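Local coordinates for transferrin binding protein B (Actinobacillus suis, PDB 3PQU) that probably captures host transferrin at the bacterial surface, as an outer-membrane lipoprotein that takes part in iron acquisition, at residues Glu39-Val44 and Ile77-Asn82; Ala46-Arg51 and Asp177-Val182. One frame throughout, in Å; residues are numbered along the deposited sequence. Where two conformers were deposited one is given.

Contact 1: Glu39-Val44 and Ile77-Asn82; sequences EPTLGV and IMAIWN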
loop_
_atom_site.group_PDB
_atom_site.type_symbol
_atom_site.label_atom_id
_atom_site.label_comp_id
_atom_site.label_asym_id
_atom_site.label_seq_id
_atom_site.Cartn_x
_atom_site.Cartn_y
_atom_site.Cartn_z
ATOM N N GLU A 39 -3.249 -4.310 9.790
ATOM C CA GLU A 39 -3.363 -3.005 9.114
ATOM C C GLU A 39 -2.433 -2.963 7.897
ATOM O O GLU A 39 -1.323 -3.465 7.959
ATOM C CB GLU A 39 -2.997 -1.849 10.065
ATOM C CG GLU A 39 -4.041 -1.532 11.143
ATOM C CD GLU A 39 -5.285 -0.850 10.590
ATOM O OE1 GLU A 39 -6.278 -0.739 11.341
ATOM O OE2 GLU A 39 -5.272 -0.419 9.411
ATOM N N PRO A 40 -2.878 -2.343 6.791
ATOM C CA PRO A 40 -2.058 -2.330 5.579
ATOM C C PRO A 40 -0.963 -1.266 5.629
ATOM O O PRO A 40 -1.188 -0.179 6.158
ATOM C CB PRO A 40 -3.072 -1.994 4.490
ATOM C CG PRO A 40 -4.134 -1.207 5.225
ATOM C CD PRO A 40 -4.256 -1.881 6.535
ATOM N N THR A 41 0.214 -1.584 5.097
ATOM C CA THR A 41 1.289 -0.595 4.993
ATOM C C THR A 41 2.074 -0.837 3.712
ATOM O O THR A 41 1.965 -1.906 3.106
ATOM C CB THR A 41 2.279 -0.672 6.184
ATOM O OG1 THR A 41 2.779 -2.004 6.284
ATOM C CG2 THR A 41 1.587 -0.287 7.499
ATOM N N LEU A 42 2.889 0.136 3.306
ATOM C CA LEU A 42 3.715 -0.066 2.121
ATOM C C LEU A 42 4.721 -1.181 2.334
ATOM O O LEU A 42 4.997 -1.965 1.420
ATOM C CB LEU A 42 4.446 1.214 1.743
ATOM C CG LEU A 42 3.526 2.294 1.185
ATOM C CD1 LEU A 42 4.307 3.599 1.036
ATOM C CD2 LEU A 42 2.925 1.853 -0.138
ATOM N N GLY A 43 5.286 -1.232 3.539
ATOM C CA GLY A 43 6.147 -2.343 3.917
ATOM C C GLY A 43 6.177 -2.639 5.405
ATOM O O GLY A 43 5.571 -1.913 6.207
ATOM N N VAL A 44 6.914 -3.685 5.774
ATOM C CA VAL A 44 7.100 -4.087 7.183
ATOM C C VAL A 44 8.543 -4.621 7.384
ATOM O O VAL A 44 9.077 -5.276 6.492
ATOM C CB VAL A 44 6.112 -5.218 7.563
ATOM C CG1 VAL A 44 6.305 -5.619 9.016
ATOM C CG2 VAL A 44 4.620 -4.820 7.267
ATOM N N ILE A 77 7.724 -5.487 15.209
ATOM C CA ILE A 77 7.365 -5.582 13.806
ATOM C C ILE A 77 6.898 -4.196 13.359
ATOM O O ILE A 77 5.834 -3.726 13.750
ATOM C CB ILE A 77 6.272 -6.650 13.629
ATOM C CG1 ILE A 77 6.821 -7.995 14.123
ATOM C CG2 ILE A 77 5.816 -6.737 12.189
ATOM C CD1 ILE A 77 5.804 -9.090 14.103
ATOM N N MET A 78 7.701 -3.546 12.532
ATOM C CA MET A 78 7.530 -2.121 12.282
ATOM C C MET A 78 7.102 -1.826 10.862
ATOM O O MET A 78 7.669 -2.353 9.918
ATOM C CB MET A 78 8.863 -1.406 12.533
ATOM C CG MET A 78 9.678 -2.004 13.660
ATOM S SD MET A 78 10.225 -0.714 14.786
ATOM C CE MET A 78 8.629 -0.279 15.464
ATOM N N ALA A 79 6.125 -0.943 10.723
ATOM C CA ALA A 79 5.722 -0.438 9.424
ATOM C C ALA A 79 6.839 0.417 8.833
ATOM O O ALA A 79 7.475 1.188 9.542
ATOM C CB ALA A 79 4.457 0.395 9.577
ATOM N N ILE A 80 7.084 0.278 7.534
ATOM C CA ILE A 80 8.022 1.148 6.842
ATOM C C ILE A 80 7.352 1.713 5.607
ATOM O O ILE A 80 6.346 1.180 5.141
ATOM C CB ILE A 80 9.327 0.429 6.490
ATOM C CG1 ILE A 80 9.062 -0.838 5.682
ATOM C CG2 ILE A 80 10.110 0.085 7.773
ATOM C CD1 ILE A 80 10.362 -1.553 5.285
ATOM N N TRP A 81 7.889 2.800 5.078
ATOM C CA TRP A 81 7.129 3.575 4.101
ATOM C C TRP A 81 7.978 4.334 3.102
ATOM O O TRP A 81 7.473 5.240 2.427
ATOM C CB TRP A 81 6.158 4.537 4.808
ATOM C CG TRP A 81 6.833 5.572 5.650
ATOM C CD1 TRP A 81 7.468 6.701 5.210
ATOM C CD2 TRP A 81 6.937 5.584 7.081
ATOM N NE1 TRP A 81 7.965 7.409 6.279
ATOM C CE2 TRP A 81 7.651 6.747 7.438
ATOM C CE3 TRP A 81 6.495 4.726 8.092
ATOM C CZ2 TRP A 81 7.933 7.072 8.766
ATOM C CZ3 TRP A 81 6.781 5.051 9.412
ATOM C CH2 TRP A 81 7.490 6.216 9.734
ATOM N N ASN A 82 9.248 3.961 2.974
ATOM C CA ASN A 82 10.127 4.644 2.011
ATOM C C ASN A 82 9.619 4.523 0.580
ATOM O O ASN A 82 9.294 3.425 0.118
ATOM C CB ASN A 82 11.583 4.154 2.107
ATOM C CG ASN A 82 12.564 5.053 1.322
ATOM O OD1 ASN A 82 12.230 5.589 0.270
ATOM N ND2 ASN A 82 13.773 5.209 1.842
#
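I80 lies against the backbone of G43, and the two form an antiparallel hydrogen-bonded pair. The two bonds differ in straightness: I80 N gives a nearly linear bond to G43 O (3.0 Å), while G43 N reaches I80 O at 3.1 Å with a clear bend. G43 O is gripped twice, because T41 OG1 also donates to it, at 2.8 Å; T41 OG1 and I80 N approach from opposite faces, 56° and 62° out of the carbonyl plane. The chi1 of T41 (55°) puts OG1 between its own backbone N and carbonyl carbon and turns CG2 beside the backbone N, from where the methyl meets A79 CB at 3.6 Å. I80 has the same chi1, which brings CG1 over the G43-V44 peptide, 3.4 Å from G43 C. That side chain continues to L156 on the neighbouring strand 150-157. V44 and A79, a non-hydrogen-bonded pair, lie on the other face of the sheet; here V44 CA makes a CA-H...O contact with M78 O at 3.3 Å. Beyond it V44 crosses I77 obliquely, and V44 CG1 and I77 CG2 approach to 3.4 Å, tighter than usual van der Waals contact. Both residues also touch F319 of the barrel, and I77 adds F312. At the far end L42 CD1 meets W81 CB at 4.3 Å, while the indole of W81 leads away from L42 and the backbone N of W81 is hydrogen-bonded to a glycerol that probably comes from the crystallisation liquor. The register pairs 78-80 with 43-47; strand 150-157 lies on the other side of 43-47, and 78-80 is an outermost strand of the five-stranded antiparallel sheet of the N-lobe handle domain, whose V44 face rests on the N-lobe beta barrel.

Contact 2: Ala46-Arg51 and Asp177-Val182; sequences AKIPRR and DFTSDV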
loop_
_atom_site.group_PDB
_atom_site.type_symbol
_atom_site.label_atom_id
_atom_site.label_comp_id
_atom_site.label_asym_id
_atom_site.label_seq_id
_atom_site.Cartn_x
_atom_site.Cartn_y
_atom_site.Cartn_z
ATOM N N ALA A 46 11.464 -6.314 10.583
ATOM C CA ALA A 46 11.777 -6.690 11.963
ATOM C C ALA A 46 13.263 -6.993 12.103
ATOM O O ALA A 46 13.870 -7.611 11.243
ATOM C CB ALA A 46 10.965 -7.898 12.412
ATOM N N LYS A 47 13.819 -6.565 13.217
ATOM C CA LYS A 47 15.211 -6.826 13.552
ATOM C C LYS A 47 15.450 -8.314 13.820
ATOM O O LYS A 47 14.611 -8.988 14.408
ATOM C CB LYS A 47 15.581 -6.005 14.792
ATOM C CG LYS A 47 17.039 -6.092 15.222
ATOM C CD LYS A 47 17.355 -4.927 16.154
ATOM C CE LYS A 47 18.845 -4.752 16.387
ATOM N NZ LYS A 47 19.108 -3.451 17.067
ATOM N N ILE A 48 16.600 -8.817 13.396
ATOM C CA ILE A 48 16.982 -10.215 13.663
ATOM C C ILE A 48 17.380 -10.346 15.138
ATOM O O ILE A 48 18.291 -9.645 15.585
ATOM C CB ILE A 48 18.170 -10.659 12.721
ATOM C CG1 ILE A 48 17.731 -10.635 11.237
ATOM C CG2 ILE A 48 18.685 -12.063 13.086
ATOM C CD1 ILE A 48 18.902 -10.875 10.202
ATOM N N PRO A 49 16.689 -11.212 15.912
ATOM C CA PRO A 49 17.004 -11.318 17.353
ATOM C C PRO A 49 18.390 -11.898 17.632
ATOM O O PRO A 49 18.857 -12.785 16.897
ATOM C CB PRO A 49 15.913 -12.267 17.889
ATOM C CG PRO A 49 14.750 -12.064 16.956
ATOM C CD PRO A 49 15.416 -11.890 15.584
ATOM N N ARG A 50 19.029 -11.376 18.684
ATOM C CA ARG A 50 20.404 -11.712 19.085
ATOM C C ARG A 50 20.376 -11.843 20.595
ATOM O O ARG A 50 19.866 -10.962 21.269
ATOM C CB ARG A 50 21.355 -10.556 18.714
ATOM C CG ARG A 50 21.783 -10.491 17.237
ATOM C CD ARG A 50 21.928 -9.058 16.732
ATOM N NE ARG A 50 22.973 -8.264 17.394
ATOM C CZ ARG A 50 24.262 -8.300 17.069
ATOM N NH1 ARG A 50 24.701 -9.108 16.104
ATOM N NH2 ARG A 50 25.126 -7.542 17.721
ATOM N N ARG A 51 20.925 -12.923 21.138
ATOM C CA ARG A 51 20.890 -13.109 22.597
ATOM C C ARG A 51 21.864 -12.171 23.303
ATOM O O ARG A 51 22.964 -11.951 22.821
ATOM C CB ARG A 51 21.205 -14.553 22.984
ATOM C CG ARG A 51 20.927 -14.860 24.462
ATOM C CD ARG A 51 21.036 -16.344 24.723
ATOM N NE ARG A 51 22.380 -16.863 24.453
ATOM C CZ ARG A 51 23.340 -16.928 25.371
ATOM N NH1 ARG A 51 23.106 -16.485 26.596
ATOM N NH2 ARG A 51 24.535 -17.413 25.063
ATOM N N ASP A 177 11.301 -15.349 3.092
ATOM C CA ASP A 177 12.441 -15.202 4.017
ATOM C C ASP A 177 11.904 -15.087 5.445
ATOM O O ASP A 177 10.723 -14.807 5.640
ATOM C CB ASP A 177 13.254 -13.952 3.683
ATOM C CG ASP A 177 14.097 -14.125 2.441
ATOM O OD1 ASP A 177 13.738 -13.574 1.380
ATOM O OD2 ASP A 177 15.110 -14.834 2.530
ATOM N N PHE A 178 12.763 -15.300 6.439
ATOM C CA PHE A 178 12.291 -15.379 7.819
ATOM C C PHE A 178 13.387 -15.179 8.856
ATOM O O PHE A 178 14.564 -15.351 8.565
ATOM C CB PHE A 178 11.646 -16.759 8.051
ATOM C CG PHE A 178 12.617 -17.926 7.872
ATOM C CD1 PHE A 178 13.405 -18.360 8.937
ATOM C CD2 PHE A 178 12.754 -18.557 6.640
ATOM C CE1 PHE A 178 14.331 -19.415 8.798
ATOM C CE2 PHE A 178 13.656 -19.638 6.488
ATOM C CZ PHE A 178 14.452 -20.061 7.577
ATOM N N THR A 179 12.974 -14.836 10.074
ATOM C CA THR A 179 13.812 -14.956 11.251
ATOM C C THR A 179 12.963 -15.601 12.347
ATOM O O THR A 179 11.764 -15.322 12.451
ATOM C CB THR A 179 14.354 -13.593 11.768
ATOM O OG1 THR A 179 15.151 -13.820 12.936
ATOM C CG2 THR A 179 13.214 -12.625 12.155
ATOM N N SER A 180 13.587 -16.476 13.137
ATOM C CA SER A 180 12.981 -17.032 14.339
ATOM C C SER A 180 13.216 -16.078 15.495
ATOM O O SER A 180 13.804 -15.007 15.320
ATOM C CB SER A 180 13.601 -18.395 14.691
ATOM O OG SER A 180 14.961 -18.271 15.132
ATOM N N ASP A 181 12.751 -16.464 16.686
ATOM C CA ASP A 181 13.226 -15.831 17.902
ATOM C C ASP A 181 14.416 -16.633 18.423
ATOM O O ASP A 181 14.864 -17.575 17.776
ATOM C CB ASP A 181 12.118 -15.744 18.976
ATOM C CG ASP A 181 11.621 -17.117 19.433
ATOM O OD1 ASP A 181 10.943 -17.188 20.488
ATOM O OD2 ASP A 181 11.897 -18.110 18.724
ATOM N N VAL A 182 14.916 -16.279 19.601
ATOM C CA VAL A 182 16.083 -16.958 20.144
ATOM C C VAL A 182 15.755 -17.658 21.461
ATOM O O VAL A 182 15.093 -17.079 22.312
ATOM C CB VAL A 182 17.245 -15.956 20.337
ATOM C CG1 VAL A 182 18.263 -16.480 21.365
ATOM C CG2 VAL A 182 17.928 -15.649 18.980
#
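The seam between the N-lobe handle domain and its beta barrel runs where P49 meets T179, just after handle strand 43-47 ends and near the end of barrel strand 170-183. From 48 to 51 and from 179 to 182 the chains travel in nearly the same direction, 10° apart, yet the CA atoms of I48 and T179 are 6.2 Å apart and no hydrogen bond joins the segments; contact is made by side chains instead. The P49 ring and the T179 side chain reach toward each other tip to tip, with P49 CD 3.3 Å from T179 OG1. T179 OG1 stands anti to its backbone N (chi1 179°), beside the carbonyl carbon, and donates within its own segment to S180 O at 3.0 Å, in the carbonyl plane and on a lone pair. The same S180 O lies 3.5 Å from P49 CG, so P49 CD and CG lie against the hydroxyl and the carbonyl that it bonds, and the T179 methyl adds a looser touch on CD. The side chains of I48 and T179 pass at a slant, I48 CG2 lying 3.9 Å from T179 OG1. In the N-lobe of this bilobed protein, handle and barrel are thereby joined by a buried face. Farther along, V182 divides its two methyls: CG2 lies 3.7 Å from P49 O and 4.1 Å from P49 CB, whereas CG1 meets R51 CB at 3.9 Å. Beyond CB the R51 chain bends at chi3 (62°), and its guanidinium is bonded to N199 OD1 and D67 O, while that of R50 turns to I149 O. Backbone bonds of P49 to A201 and of R51 to N199 tie 46-51 to the 199-202 loop, where S180 OG, which donates to D181 O, accepts from A202 N.

Overall arrangement
Starting from the N terminus, the chain enters 39-44 and passes almost at once into 46-51, because strand 43-47 serves both contacts. Contact 1 closes the shorter loop, with 32 residues between its segments, when the chain returns at 77-82 to add strand 78-80 beside 43-47. Contact 2 closes only after 125 intervening residues, when barrel strand 170-183 comes up to the segment that follows strand 43-47. Since the segments alternate along the sequence, the two loops cross. The contacts lie about 18 Å apart, centre to centre. Contact 1 builds one edge of the handle sheet; contact 2 joins the exit from that sheet to the N-lobe barrel.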